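Local coordinates for protein Pgp2 (Campylobacter jejuni subsp. jejuni, PDB 6XJ6) that probably trims peptidoglycan as an LD-carboxypeptidase of the YkuD family and directs helical cell shape, using a peptidoglycan-binding pocket on its accessory NTF2 domain, at residues F8-I13 against Q172-L177; D25-V30 against K155-T160; L196-E201 against G279-L284. One frame throughout, in Å; residues are numbered along the deposited sequence.

Contact 1 (F8-I13 against Q172-L177); sequences FWLSEI and QIASLL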
ATOM      1  N   PHE A   8       4.100  22.435  -8.008  1.00 21.06           N
ATOM      2  CA  PHE A   8       5.487  22.012  -7.902  1.00 19.58           C
ATOM      3  C   PHE A   8       5.599  20.521  -8.180  1.00 18.64           C
ATOM      4  O   PHE A   8       6.455  20.076  -8.954  1.00 21.24           O
ATOM      5  CB  PHE A   8       6.037  22.340  -6.516  1.00 19.49           C
ATOM      6  CG  PHE A   8       7.336  21.651  -6.213  1.00 22.96           C
ATOM      7  CD1 PHE A   8       8.526  22.123  -6.733  1.00 25.10           C
ATOM      8  CD2 PHE A   8       7.362  20.521  -5.421  1.00 23.63           C
ATOM      9  CE1 PHE A   8       9.716  21.481  -6.457  1.00 26.85           C
ATOM     10  CE2 PHE A   8       8.546  19.877  -5.148  1.00 26.48           C
ATOM     11  CZ  PHE A   8       9.722  20.358  -5.664  1.00 27.83           C
ATOM     12  N   TRP A   9       4.719  19.733  -7.565  1.00 18.63           N
ATOM     13  CA  TRP A   9       4.760  18.293  -7.765  1.00 17.82           C
ATOM     14  C   TRP A   9       4.354  17.908  -9.181  1.00 19.16           C
ATOM     15  O   TRP A   9       4.904  16.960  -9.746  1.00 21.18           O
ATOM     16  CB  TRP A   9       3.891  17.611  -6.716  1.00 18.55           C
ATOM     17  CG  TRP A   9       4.478  17.778  -5.374  1.00 19.90           C
ATOM     18  CD1 TRP A   9       3.992  18.530  -4.342  1.00 21.08           C
ATOM     19  CD2 TRP A   9       5.699  17.195  -4.911  1.00 21.69           C
ATOM     20  NE1 TRP A   9       4.839  18.446  -3.262  1.00 22.88           N
ATOM     21  CE2 TRP A   9       5.893  17.630  -3.587  1.00 24.04           C
ATOM     22  CE3 TRP A   9       6.644  16.344  -5.489  1.00 23.19           C
ATOM     23  CZ2 TRP A   9       6.993  17.237  -2.830  1.00 25.77           C
ATOM     24  CZ3 TRP A   9       7.736  15.962  -4.740  1.00 26.05           C
ATOM     25  CH2 TRP A   9       7.900  16.404  -3.424  1.00 27.15           C
ATOM     26  N   LEU A  10       3.406  18.632  -9.782  1.00 19.83           N
ATOM     27  CA  LEU A  10       3.093  18.369 -11.182  1.00 21.03           C
ATOM     28  C   LEU A  10       4.336  18.522 -12.044  1.00 21.13           C
ATOM     29  O   LEU A  10       4.593  17.700 -12.930  1.00 23.10           O
ATOM     30  CB  LEU A  10       1.987  19.301 -11.672  1.00 23.35           C
ATOM     31  CG  LEU A  10       0.573  19.036 -11.154  1.00 24.71           C
ATOM     32  CD1 LEU A  10      -0.365  20.124 -11.647  1.00 27.15           C
ATOM     33  CD2 LEU A  10       0.077  17.661 -11.576  1.00 26.01           C
ATOM     34  N   SER A  11       5.131  19.559 -11.776  1.00 21.64           N
ATOM     35  CA  SER A  11       6.358  19.779 -12.533  1.00 22.10           C
ATOM     36  C   SER A  11       7.363  18.661 -12.286  1.00 22.98           C
ATOM     37  O   SER A  11       8.013  18.185 -13.224  1.00 25.84           O
ATOM     38  CB  SER A  11       6.952  21.138 -12.157  1.00 27.79           C
ATOM     39  OG  SER A  11       8.191  21.343 -12.802  1.00 33.98           O
ATOM     40  N   GLU A  12       7.497  18.224 -11.030  1.00 22.37           N
ATOM     41  CA  GLU A  12       8.427  17.147 -10.712  1.00 23.79           C
ATOM     42  C   GLU A  12       8.018  15.850 -11.395  1.00 21.95           C
ATOM     43  O   GLU A  12       8.872  15.110 -11.901  1.00 24.79           O
ATOM     44  CB  GLU A  12       8.488  16.944  -9.198  1.00 25.20           C
ATOM     45  CG  GLU A  12       9.020  18.136  -8.435  1.00 29.53           C
ATOM     46  CD  GLU A  12      10.462  18.447  -8.777  1.00 34.73           C
ATOM     47  OE1 GLU A  12      11.349  17.669  -8.375  1.00 34.25           O
ATOM     48  OE2 GLU A  12      10.704  19.465  -9.460  1.00 39.82           O
ATOM     49  N   ILE A  13       6.716  15.554 -11.410  1.00 22.18           N
ATOM     50  CA  ILE A  13       6.230  14.333 -12.045  1.00 21.84           C
ATOM     51  C   ILE A  13       6.445  14.391 -13.550  1.00 24.16           C
ATOM     52  O   ILE A  13       6.832  13.396 -14.175  1.00 25.65           O
ATOM     53  CB  ILE A  13       4.750  14.102 -11.682  1.00 20.93           C
ATOM     54  CG1 ILE A  13       4.614  13.746 -10.202  1.00 19.85           C
ATOM     55  CG2 ILE A  13       4.139  13.002 -12.545  1.00 23.42           C
ATOM     56  CD1 ILE A  13       3.215  13.917  -9.669  1.00 21.50           C
ATOM     57  N   GLN A 172      -3.831  13.779  -8.795  1.00 20.38           N
ATOM     58  CA  GLN A 172      -4.086  13.256  -7.456  1.00 19.40           C
ATOM     59  C   GLN A 172      -2.787  13.047  -6.683  1.00 17.49           C
ATOM     60  O   GLN A 172      -2.708  13.364  -5.491  1.00 18.65           O
ATOM     61  CB  GLN A 172      -4.867  11.942  -7.557  1.00 20.81           C
ATOM     62  CG  GLN A 172      -6.294  12.109  -8.077  1.00 23.92           C
ATOM     63  CD  GLN A 172      -6.996  10.786  -8.390  1.00 24.13           C
ATOM     64  OE1 GLN A 172      -6.406   9.705  -8.307  1.00 24.04           O
ATOM     65  NE2 GLN A 172      -8.268  10.873  -8.760  1.00 28.10           N
ATOM     66  N   ILE A 173      -1.762  12.495  -7.334  1.00 18.30           N
ATOM     67  CA  ILE A 173      -0.480  12.335  -6.659  1.00 16.97           C
ATOM     68  C   ILE A 173       0.076  13.694  -6.259  1.00 16.19           C
ATOM     69  O   ILE A 173       0.569  13.878  -5.143  1.00 18.17           O
ATOM     70  CB  ILE A 173       0.496  11.543  -7.546  1.00 17.93           C
ATOM     71  CG1 ILE A 173       0.009  10.099  -7.673  1.00 20.49           C
ATOM     72  CG2 ILE A 173       1.922  11.631  -7.002  1.00 18.74           C
ATOM     73  CD1 ILE A 173       0.914   9.212  -8.474  1.00 23.72           C
ATOM     74  N   ALA A 174      -0.005  14.669  -7.166  1.00 17.48           N
ATOM     75  CA  ALA A 174       0.532  15.993  -6.876  1.00 19.46           C
ATOM     76  C   ALA A 174      -0.220  16.663  -5.734  1.00 18.44           C
ATOM     77  O   ALA A 174       0.394  17.283  -4.852  1.00 18.42           O
ATOM     78  CB  ALA A 174       0.475  16.856  -8.133  1.00 20.83           C
ATOM     79  N   SER A 175      -1.551  16.574  -5.739  1.00 18.78           N
ATOM     80  CA  SER A 175      -2.316  17.188  -4.661  1.00 19.70           C
ATOM     81  C   SER A 175      -2.033  16.500  -3.332  1.00 18.90           C
ATOM     82  O   SER A 175      -1.918  17.163  -2.294  1.00 21.56           O
ATOM     83  CB  SER A 175      -3.809  17.178  -4.984  1.00 23.63           C
ATOM     84  OG  SER A 175      -4.354  15.874  -4.903  1.00 26.31           O
ATOM     85  N   LEU A 176      -1.900  15.172  -3.343  1.00 17.84           N
ATOM     86  CA  LEU A 176      -1.621  14.463  -2.100  1.00 18.42           C
ATOM     87  C   LEU A 176      -0.243  14.813  -1.554  1.00 18.79           C
ATOM     88  O   LEU A 176      -0.070  14.952  -0.339  1.00 20.47           O
ATOM     89  CB  LEU A 176      -1.756  12.954  -2.303  1.00 19.79           C
ATOM     90  CG  LEU A 176      -3.184  12.408  -2.358  1.00 21.14           C
ATOM     91  CD1 LEU A 176      -3.151  10.936  -2.708  1.00 23.37           C
ATOM     92  CD2 LEU A 176      -3.926  12.621  -1.043  1.00 21.94           C
ATOM     93  N   LEU A 177       0.752  14.959  -2.429  1.00 18.27           N
ATOM     94  CA  LEU A 177       2.079  15.344  -1.960  1.00 18.19           C
ATOM     95  C   LEU A 177       2.063  16.737  -1.350  1.00 17.84           C
ATOM     96  O   LEU A 177       2.706  16.981  -0.321  1.00 19.18           O
ATOM     97  CB  LEU A 177       3.086  15.262  -3.102  1.00 20.75           C
ATOM     98  CG  LEU A 177       3.537  13.843  -3.433  1.00 22.49           C
ATOM     99  CD1 LEU A 177       4.201  13.772  -4.785  1.00 22.23           C
ATOM    100  CD2 LEU A 177       4.492  13.352  -2.357  1.00 28.67           C
TER

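Contact 2 (D25-V30 against K155-T160); sequences DNVAIV and KVFVMT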
ATOM      1  N   ASP A  25      12.553   5.478  -5.701  1.00 24.50           N
ATOM      2  CA  ASP A  25      13.574   4.648  -6.327  1.00 27.58           C
ATOM      3  C   ASP A  25      12.882   3.503  -7.060  1.00 24.80           C
ATOM      4  O   ASP A  25      11.651   3.421  -7.101  1.00 23.64           O
ATOM      5  CB  ASP A  25      14.591   4.163  -5.282  1.00 35.49           C
ATOM      6  CG  ASP A  25      15.820   3.515  -5.906  1.00 44.02           C
ATOM      7  OD1 ASP A  25      16.316   4.022  -6.937  1.00 44.35           O
ATOM      8  OD2 ASP A  25      16.288   2.488  -5.363  1.00 48.76           O
ATOM      9  N   ASN A  26      13.687   2.623  -7.651  1.00 22.33           N
ATOM     10  CA  ASN A  26      13.170   1.530  -8.466  1.00 21.15           C
ATOM     11  C   ASN A  26      12.408   0.527  -7.615  1.00 20.54           C
ATOM     12  O   ASN A  26      12.846   0.151  -6.526  1.00 22.16           O
ATOM     13  CB  ASN A  26      14.326   0.804  -9.146  1.00 25.08           C
ATOM     14  CG  ASN A  26      15.006   1.646 -10.205  1.00 29.83           C
ATOM     15  OD1 ASN A  26      14.665   2.813 -10.406  1.00 30.37           O
ATOM     16  ND2 ASN A  26      15.979   1.057 -10.887  1.00 35.43           N
ATOM     17  N   VAL A  27      11.279   0.064  -8.144  1.00 18.58           N
ATOM     18  CA  VAL A  27      10.443  -0.932  -7.491  1.00 18.08           C
ATOM     19  C   VAL A  27       9.854  -1.840  -8.561  1.00 17.28           C
ATOM     20  O   VAL A  27       9.900  -1.551  -9.757  1.00 20.68           O
ATOM     21  CB  VAL A  27       9.306  -0.305  -6.642  1.00 18.57           C
ATOM     22  CG1 VAL A  27       9.861   0.656  -5.602  1.00 19.82           C
ATOM     23  CG2 VAL A  27       8.279   0.402  -7.523  1.00 18.94           C
ATOM     24  N   ALA A  28       9.291  -2.949  -8.110  1.00 17.15           N
ATOM     25  CA  ALA A  28       8.449  -3.788  -8.940  1.00 17.33           C
ATOM     26  C   ALA A  28       7.057  -3.813  -8.333  1.00 15.65           C
ATOM     27  O   ALA A  28       6.900  -3.777  -7.107  1.00 16.73           O
ATOM     28  CB  ALA A  28       8.987  -5.218  -9.025  1.00 18.31           C
ATOM     29  N   ILE A  29       6.049  -3.877  -9.196  1.00 16.21           N
ATOM     30  CA  ILE A  29       4.657  -3.954  -8.769  1.00 16.91           C
ATOM     31  C   ILE A  29       4.051  -5.225  -9.344  1.00 14.64           C
ATOM     32  O   ILE A  29       4.013  -5.400 -10.567  1.00 16.21           O
ATOM     33  CB  ILE A  29       3.846  -2.728  -9.210  1.00 17.25           C
ATOM     34  CG1 ILE A  29       4.486  -1.434  -8.691  1.00 20.94           C
ATOM     35  CG2 ILE A  29       2.411  -2.860  -8.724  1.00 17.46           C
ATOM     36  CD1 ILE A  29       5.287  -0.705  -9.737  1.00 23.24           C
ATOM     37  N   VAL A  30       3.568  -6.100  -8.464  1.00 13.84           N
ATOM     38  CA  VAL A  30       2.839  -7.304  -8.849  1.00 13.85           C
ATOM     39  C   VAL A  30       1.365  -6.917  -8.883  1.00 14.44           C
ATOM     40  O   VAL A  30       0.744  -6.715  -7.835  1.00 14.23           O
ATOM     41  CB  VAL A  30       3.082  -8.433  -7.837  1.00 15.19           C
ATOM     42  CG1 VAL A  30       2.308  -9.687  -8.214  1.00 17.15           C
ATOM     43  CG2 VAL A  30       4.565  -8.734  -7.724  1.00 16.60           C
ATOM     44  N   LYS A 155      12.667  -4.257  -4.284  1.00 20.15           N
ATOM     45  CA  LYS A 155      11.539  -3.803  -3.482  1.00 17.98           C
ATOM     46  C   LYS A 155      10.271  -4.072  -4.279  1.00 19.53           C
ATOM     47  O   LYS A 155      10.078  -3.501  -5.358  1.00 18.39           O
ATOM     48  CB  LYS A 155      11.676  -2.311  -3.191  1.00 20.25           C
ATOM     49  CG  LYS A 155      10.567  -1.725  -2.323  1.00 30.85           C
ATOM     50  CD  LYS A 155      10.616  -2.264  -0.902  1.00 39.82           C
ATOM     51  CE  LYS A 155       9.685  -1.489   0.023  1.00 47.29           C
ATOM     52  NZ  LYS A 155       9.865  -1.870   1.456  1.00 52.44           N
ATOM     53  N   VAL A 156       9.407  -4.942  -3.757  1.00 17.82           N
ATOM     54  CA  VAL A 156       8.287  -5.488  -4.510  1.00 15.80           C
ATOM     55  C   VAL A 156       6.987  -5.196  -3.779  1.00 16.38           C
ATOM     56  O   VAL A 156       6.806  -5.592  -2.616  1.00 16.68           O
ATOM     57  CB  VAL A 156       8.444  -6.997  -4.759  1.00 16.02           C
ATOM     58  CG1 VAL A 156       7.318  -7.511  -5.637  1.00 18.15           C
ATOM     59  CG2 VAL A 156       9.796  -7.271  -5.416  1.00 18.89           C
ATOM     60  N   PHE A 157       6.080  -4.519  -4.468  1.00 15.34           N
ATOM     61  CA  PHE A 157       4.744  -4.253  -3.970  1.00 14.66           C
ATOM     62  C   PHE A 157       3.724  -5.154  -4.653  1.00 14.83           C
ATOM     63  O   PHE A 157       3.959  -5.714  -5.730  1.00 15.32           O
ATOM     64  CB  PHE A 157       4.386  -2.781  -4.192  1.00 15.95           C
ATOM     65  CG  PHE A 157       5.233  -1.847  -3.404  1.00 17.78           C
ATOM     66  CD1 PHE A 157       5.158  -1.832  -2.024  1.00 20.07           C
ATOM     67  CD2 PHE A 157       6.124  -0.987  -4.029  1.00 20.02           C
ATOM     68  CE1 PHE A 157       5.946  -0.981  -1.284  1.00 25.08           C
ATOM     69  CE2 PHE A 157       6.908  -0.128  -3.290  1.00 24.49           C
ATOM     70  CZ  PHE A 157       6.830  -0.125  -1.922  1.00 26.48           C
ATOM     71  N   VAL A 158       2.569  -5.275  -4.002  1.00 15.77           N
ATOM     72  CA  VAL A 158       1.486  -6.147  -4.423  1.00 14.79           C
ATOM     73  C   VAL A 158       0.244  -5.280  -4.529  1.00 14.22           C
ATOM     74  O   VAL A 158      -0.187  -4.688  -3.535  1.00 17.09           O
ATOM     75  CB  VAL A 158       1.271  -7.281  -3.409  1.00 15.86           C
ATOM     76  CG1 VAL A 158      -0.003  -8.078  -3.689  1.00 17.33           C
ATOM     77  CG2 VAL A 158       2.491  -8.182  -3.397  1.00 19.26           C
ATOM     78  N   MET A 159      -0.318  -5.201  -5.725  1.00 13.08           N
ATOM     79  CA  MET A 159      -1.489  -4.387  -5.996  1.00 13.88           C
ATOM     80  C   MET A 159      -2.542  -5.334  -6.550  1.00 13.80           C
ATOM     81  O   MET A 159      -2.362  -5.905  -7.627  1.00 15.03           O
ATOM     82  CB  MET A 159      -1.127  -3.290  -6.997  1.00 15.32           C
ATOM     83  CG  MET A 159      -2.273  -2.396  -7.387  1.00 14.32           C
ATOM     84  SD  MET A 159      -1.683  -1.048  -8.421  1.00 16.34           S
ATOM     85  CE  MET A 159      -3.236  -0.386  -9.002  1.00 18.91           C
ATOM     86  N   THR A 160      -3.616  -5.540  -5.794  1.00 14.57           N
ATOM     87  CA  THR A 160      -4.650  -6.493  -6.168  1.00 14.50           C
ATOM     88  C   THR A 160      -5.977  -5.777  -6.350  1.00 13.85           C
ATOM     89  O   THR A 160      -6.485  -5.147  -5.413  1.00 15.13           O
ATOM     90  CB  THR A 160      -4.756  -7.611  -5.143  1.00 15.79           C
ATOM     91  OG1 THR A 160      -3.469  -8.234  -5.044  1.00 16.04           O
ATOM     92  CG2 THR A 160      -5.792  -8.637  -5.571  1.00 16.34           C
TER
HETATM   93  O   HOH W   1      13.855  -2.383  -6.387  1.00 29.18           O
HETATM   94  O   HOH W   2      -1.148  -8.723  -6.789  1.00 15.15           O

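Contact 3 (L196-E201 against G279-L284); sequences LSFYDE and GKMKIL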
ATOM      1  N   LEU A 196      -5.330  18.482  12.285  1.00 23.19           N
ATOM      2  CA  LEU A 196      -6.525  17.652  12.387  1.00 23.89           C
ATOM      3  C   LEU A 196      -7.390  17.693  11.136  1.00 24.09           C
ATOM      4  O   LEU A 196      -8.162  16.757  10.905  1.00 24.99           O
ATOM      5  CB  LEU A 196      -7.357  18.070  13.599  1.00 26.26           C
ATOM      6  CG  LEU A 196      -6.724  17.818  14.966  1.00 26.84           C
ATOM      7  CD1 LEU A 196      -7.575  18.428  16.065  1.00 27.98           C
ATOM      8  CD2 LEU A 196      -6.539  16.323  15.198  1.00 28.93           C
ATOM      9  N   SER A 197      -7.285  18.742  10.322  1.00 22.46           N
ATOM     10  CA  SER A 197      -8.077  18.813   9.099  1.00 25.35           C
ATOM     11  C   SER A 197      -7.733  17.706   8.110  1.00 23.29           C
ATOM     12  O   SER A 197      -8.493  17.490   7.159  1.00 24.50           O
ATOM     13  CB  SER A 197      -7.881  20.173   8.422  1.00 28.15           C
ATOM     14  OG  SER A 197      -6.623  20.257   7.775  1.00 25.86           O
ATOM     15  N   PHE A 198      -6.618  17.007   8.299  1.00 21.27           N
ATOM     16  CA  PHE A 198      -6.210  15.949   7.388  1.00 20.60           C
ATOM     17  C   PHE A 198      -6.656  14.569   7.843  1.00 21.69           C
ATOM     18  O   PHE A 198      -6.242  13.574   7.246  1.00 21.58           O
ATOM     19  CB  PHE A 198      -4.695  15.977   7.185  1.00 23.66           C
ATOM     20  CG  PHE A 198      -4.221  17.179   6.428  1.00 22.65           C
ATOM     21  CD1 PHE A 198      -3.625  18.236   7.085  1.00 25.76           C
ATOM     22  CD2 PHE A 198      -4.403  17.260   5.059  1.00 24.59           C
ATOM     23  CE1 PHE A 198      -3.199  19.342   6.391  1.00 22.81           C
ATOM     24  CE2 PHE A 198      -3.982  18.368   4.356  1.00 24.76           C
ATOM     25  CZ  PHE A 198      -3.381  19.415   5.023  1.00 24.78           C
ATOM     26  N   TYR A 199      -7.498  14.488   8.867  1.00 21.69           N
ATOM     27  CA  TYR A 199      -8.038  13.222   9.342  1.00 23.27           C
ATOM     28  C   TYR A 199      -9.534  13.183   9.075  1.00 21.37           C
ATOM     29  O   TYR A 199     -10.220  14.204   9.179  1.00 26.94           O
ATOM     30  CB  TYR A 199      -7.731  13.021  10.830  1.00 21.45           C
ATOM     31  CG  TYR A 199      -6.242  12.889  11.063  1.00 18.62           C
ATOM     32  CD1 TYR A 199      -5.629  11.648  11.110  1.00 18.87           C
ATOM     33  CD2 TYR A 199      -5.445  14.016  11.202  1.00 19.02           C
ATOM     34  CE1 TYR A 199      -4.262  11.527  11.294  1.00 17.92           C
ATOM     35  CE2 TYR A 199      -4.082  13.908  11.382  1.00 18.91           C
ATOM     36  CZ  TYR A 199      -3.492  12.671  11.433  1.00 18.30           C
ATOM     37  OH  TYR A 199      -2.133  12.565  11.605  1.00 20.19           O
ATOM     38  N   ASP A 200     -10.022  12.007   8.684  1.00 29.11           N
ATOM     39  CA  ASP A 200     -11.437  11.839   8.371  1.00 36.17           C
ATOM     40  C   ASP A 200     -12.201  11.652   9.672  1.00 43.11           C
ATOM     41  O   ASP A 200     -12.089  10.613  10.329  1.00 34.56           O
ATOM     42  CB  ASP A 200     -11.659  10.653   7.438  1.00 41.01           C
ATOM     43  CG  ASP A 200     -13.120  10.481   7.072  1.00 49.40           C
ATOM     44  OD1 ASP A 200     -13.904  10.065   7.947  1.00 49.46           O
ATOM     45  OD2 ASP A 200     -13.494  10.805   5.927  1.00 59.86           O
ATOM     46  N   GLU A 201     -12.993  12.657  10.033  1.00 33.31           N
ATOM     47  CA  GLU A 201     -13.691  12.651  11.310  1.00 33.32           C
ATOM     48  C   GLU A 201     -14.572  11.424  11.482  1.00 35.13           C
ATOM     49  O   GLU A 201     -14.866  11.039  12.618  1.00 44.29           O
ATOM     50  CB  GLU A 201     -14.537  13.918  11.421  1.00 49.58           C
ATOM     51  CG  GLU A 201     -15.184  14.120  12.775  1.00 61.30           C
ATOM     52  CD  GLU A 201     -15.823  15.486  12.912  1.00 58.66           C
ATOM     53  OE1 GLU A 201     -16.914  15.576  13.515  1.00 60.21           O
ATOM     54  OE2 GLU A 201     -15.236  16.469  12.408  1.00 55.48           O
ATOM     55  N   GLY A 279     -11.185  17.295  -2.805  1.00 30.78           N
ATOM     56  CA  GLY A 279      -9.850  17.074  -3.315  1.00 29.37           C
ATOM     57  C   GLY A 279      -8.761  17.063  -2.271  1.00 26.28           C
ATOM     58  O   GLY A 279      -7.589  17.203  -2.625  1.00 27.97           O
ATOM     59  N   LYS A 280      -9.107  16.886  -0.996  1.00 24.14           N
ATOM     60  CA  LYS A 280      -8.154  16.985   0.101  1.00 23.49           C
ATOM     61  C   LYS A 280      -7.864  15.612   0.693  1.00 21.27           C
ATOM     62  O   LYS A 280      -8.757  14.763   0.795  1.00 21.42           O
ATOM     63  CB  LYS A 280      -8.691  17.896   1.207  1.00 28.23           C
ATOM     64  CG  LYS A 280      -7.722  18.099   2.356  1.00 32.49           C
ATOM     65  CD  LYS A 280      -8.241  19.119   3.361  1.00 35.54           C
ATOM     66  CE  LYS A 280      -7.202  19.390   4.437  1.00 37.66           C
ATOM     67  NZ  LYS A 280      -7.522  20.574   5.270  1.00 40.79           N
ATOM     68  N   MET A 281      -6.613  15.421   1.108  1.00 20.39           N
ATOM     69  CA  MET A 281      -6.195  14.195   1.774  1.00 18.50           C
ATOM     70  C   MET A 281      -6.923  14.021   3.098  1.00 19.16           C
ATOM     71  O   MET A 281      -6.995  14.947   3.911  1.00 20.20           O
ATOM     72  CB  MET A 281      -4.694  14.265   2.051  1.00 16.73           C
ATOM     73  CG  MET A 281      -4.141  13.036   2.745  1.00 18.11           C
ATOM     74  SD  MET A 281      -2.358  13.079   2.952  1.00 18.93           S
ATOM     75  CE  MET A 281      -2.210  14.174   4.350  1.00 17.90           C
ATOM     76  N   LYS A 282      -7.434  12.813   3.326  1.00 17.98           N
ATOM     77  CA  LYS A 282      -8.004  12.431   4.611  1.00 17.33           C
ATOM     78  C   LYS A 282      -7.371  11.116   5.034  1.00 19.06           C
ATOM     79  O   LYS A 282      -7.524  10.102   4.344  1.00 17.86           O
ATOM     80  CB  LYS A 282      -9.525  12.295   4.523  1.00 19.96           C
ATOM     81  CG  LYS A 282     -10.246  13.623   4.357  1.00 23.58           C
ATOM     82  CD  LYS A 282     -10.137  14.484   5.610  1.00 25.64           C
ATOM     83  CE  LYS A 282     -10.980  15.735   5.493  1.00 30.54           C
ATOM     84  NZ  LYS A 282     -11.021  16.502   6.768  1.00 32.74           N
ATOM     85  N   ILE A 283      -6.674  11.135   6.165  1.00 17.03           N
ATOM     86  CA  ILE A 283      -5.947   9.968   6.654  1.00 17.15           C
ATOM     87  C   ILE A 283      -6.928   9.000   7.301  1.00 18.50           C
ATOM     88  O   ILE A 283      -7.722   9.385   8.169  1.00 20.79           O
ATOM     89  CB  ILE A 283      -4.853  10.402   7.644  1.00 17.38           C
ATOM     90  CG1 ILE A 283      -3.809  11.263   6.927  1.00 17.44           C
ATOM     91  CG2 ILE A 283      -4.194   9.185   8.298  1.00 19.02           C
ATOM     92  CD1 ILE A 283      -2.940  12.058   7.857  1.00 17.95           C
ATOM     93  N   LEU A 284      -6.867   7.734   6.879  1.00 16.28           N
ATOM     94  CA  LEU A 284      -7.710   6.671   7.413  1.00 16.23           C
ATOM     95  C   LEU A 284      -6.974   5.762   8.383  1.00 16.13           C
ATOM     96  O   LEU A 284      -7.612   5.140   9.240  1.00 17.01           O
ATOM     97  CB  LEU A 284      -8.250   5.812   6.267  1.00 17.27           C
ATOM     98  CG  LEU A 284      -8.975   6.595   5.170  1.00 19.50           C
ATOM     99  CD1 LEU A 284      -9.287   5.711   3.980  1.00 20.15           C
ATOM    100  CD2 LEU A 284     -10.242   7.191   5.734  1.00 23.19           C
TER
HETATM  101  O   HOH W   3     -13.395  14.851   7.810  1.00 44.55           O

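Contact 1 (F8-I13 against Q172-L177)
The last turns of the short N-terminal helix 6-13 cross the early part of helix 170-188, the long helix of the NTF2-like domain, with the two short axes 8.4 Å apart and their N-to-C directions 131° apart. The backbones come closest at W9 and A174, where A174 has only a methyl group between the two backbones.

W9 carries the largest share of the contact. Its CB sits against the backbone of A174, 3.7 Å from A174 CA, and with CG anti to the carbonyl carbon (chi1 -67°) the indole turns along helix 170-188 to L177. CG, CD1, CD2, NE1 and CE2 all border L177 CB, which stands almost exactly over the five-membered ring, 3.5 Å from its centroid and 3° off the normal, a CH-pi contact. Farther along, L177 CD1 covers the start of the six-membered ring, 3.6 Å from W9 CE3. The other indole face is met by F8 CD2 of the same helix, so the ring is held between two hydrocarbon neighbours. NE1 is hydrogen-bonded to the backbone O of H3, probably a remnant of the expression tag.

Beyond W9 the contact is purely aliphatic. The branched end of L10 reaches the partner helix, L10 CD2 lying 3.6 Å from A174 CB, which thus fits between L10 and W9. One turn on, I13 CD1 reaches I173 CG2 at 3.7 Å, the two isoleucines crossing obliquely. I13, I173 and L177 also touch Y22 of strand 22-23.

No hydrogen bond passes between the two segments, and the polar end of W9 is served from its own N-terminal side. Cohesion therefore rests on burial of apolar surface and on the fit of L177 to the indole face.

Contact 2 (D25-V30 against K155-T160)
Four backbone hydrogen bonds join strands 27-33 and 156-161 side by side in parallel. A28 and V30 turn both N and O to the partner: A28 N donates to K155 O, and A28 O accepts from F157 N. V30 N then donates to F157 O (2.8 Å) from 25° above the carbonyl plane, whereas M159 N meets V30 O in plane, with an N-H...O angle of 178°.

The buried middle of the pair is closely packed on both faces: V30 CG2 lies 3.7 Å from V156 CG1 on one, and F157 CE2 approaches V27 CG1 to 3.8 Å on the face of I29 and F157. The pair loosens at its start, where N26 and K155 are exposed to solvent and a water joins N26 O to K155 N. The ammonium group of K155 makes a salt bridge with E80. At the far end a second water gives V30 O another bond and also meets T160 OG1.

The pair is central in the mixed sheet of the YkuD domain, flanked by strand 38-45 beyond 27-33 and strand 77-80 beyond 156-161. F157 and M159 also touch N237 and P240 of strand 232-240, from the NTF2-like sheet.

Contact 3 (L196-E201 against G279-L284)
This is a mixed polar and aromatic contact that fastens a loop to a short strand: the turn after helix 192-196 lies along strand 281-283, near the C-terminus of the NTF2-like domain. The carbonyls of S197, F198 and Y199 meet the strand segment, while L196 O closes a type I turn by accepting from Y199 N. The single bridge, Y199 to I283, is one bond from I283 N to F198 O (2.7 Å), in the carbonyl plane.

K280 is fully extended, so its CE passes over the F198 ring and NZ stands above the face, 4.4 Å from the centroid and 15° off the normal, a cation-pi contact. The same NZ donates to S197 OG at 2.7 Å, a hydroxyl also bonded to T194 O. K282 instead folds at chi2 (-68°), laying CD along the Y199 carbonyl and bringing NZ 2.7 Å from S197 O, 39° out of the carbonyl plane. A weak bond to Y199 O and a water shared with E201 N add to its grip.

In the NTF2 fold a curved antiparallel sheet wraps around helices, and here the loop packs against both strand 281-283 and helix 170-188, F198 touching D179 and T182. I283 packs on V273 of the adjoining strand 263-275, and its CD1 lies over one face of the Y199 ring, 4.0 Å from its centroid, while Y199 OH bonds E286 and W183. M281 O lies at the F198 ring edge, buried without a partner. D200 meets K282 and L284 through CB; its OD2 makes a salt bridge with K274 and OD1 accepts from E203 N.

How the contacts relate
Helix 170-188 links contacts 1 and 3 in space, and follows strand 156-161 of contact 2 in the chain. It supplies one side of contact 1 and reaches contact 3 directly, where L176 CD2 lies 3.6 Å from M281 CB. Contacts 1 and 3, with centres 18 Å apart, thus use different sides of one helix. Contact 2 stands apart, its nearest atoms about 10 Å from contact 1 and about 15 Å from contact 3. Of the three it is the one in the domain of the predicted catalytic residues, without touching them: the V158 side chain is about 11 Å from that of the nucleophile C136, and the V30 side chain about 12 Å from that of H119, the predicted proton donor/acceptor.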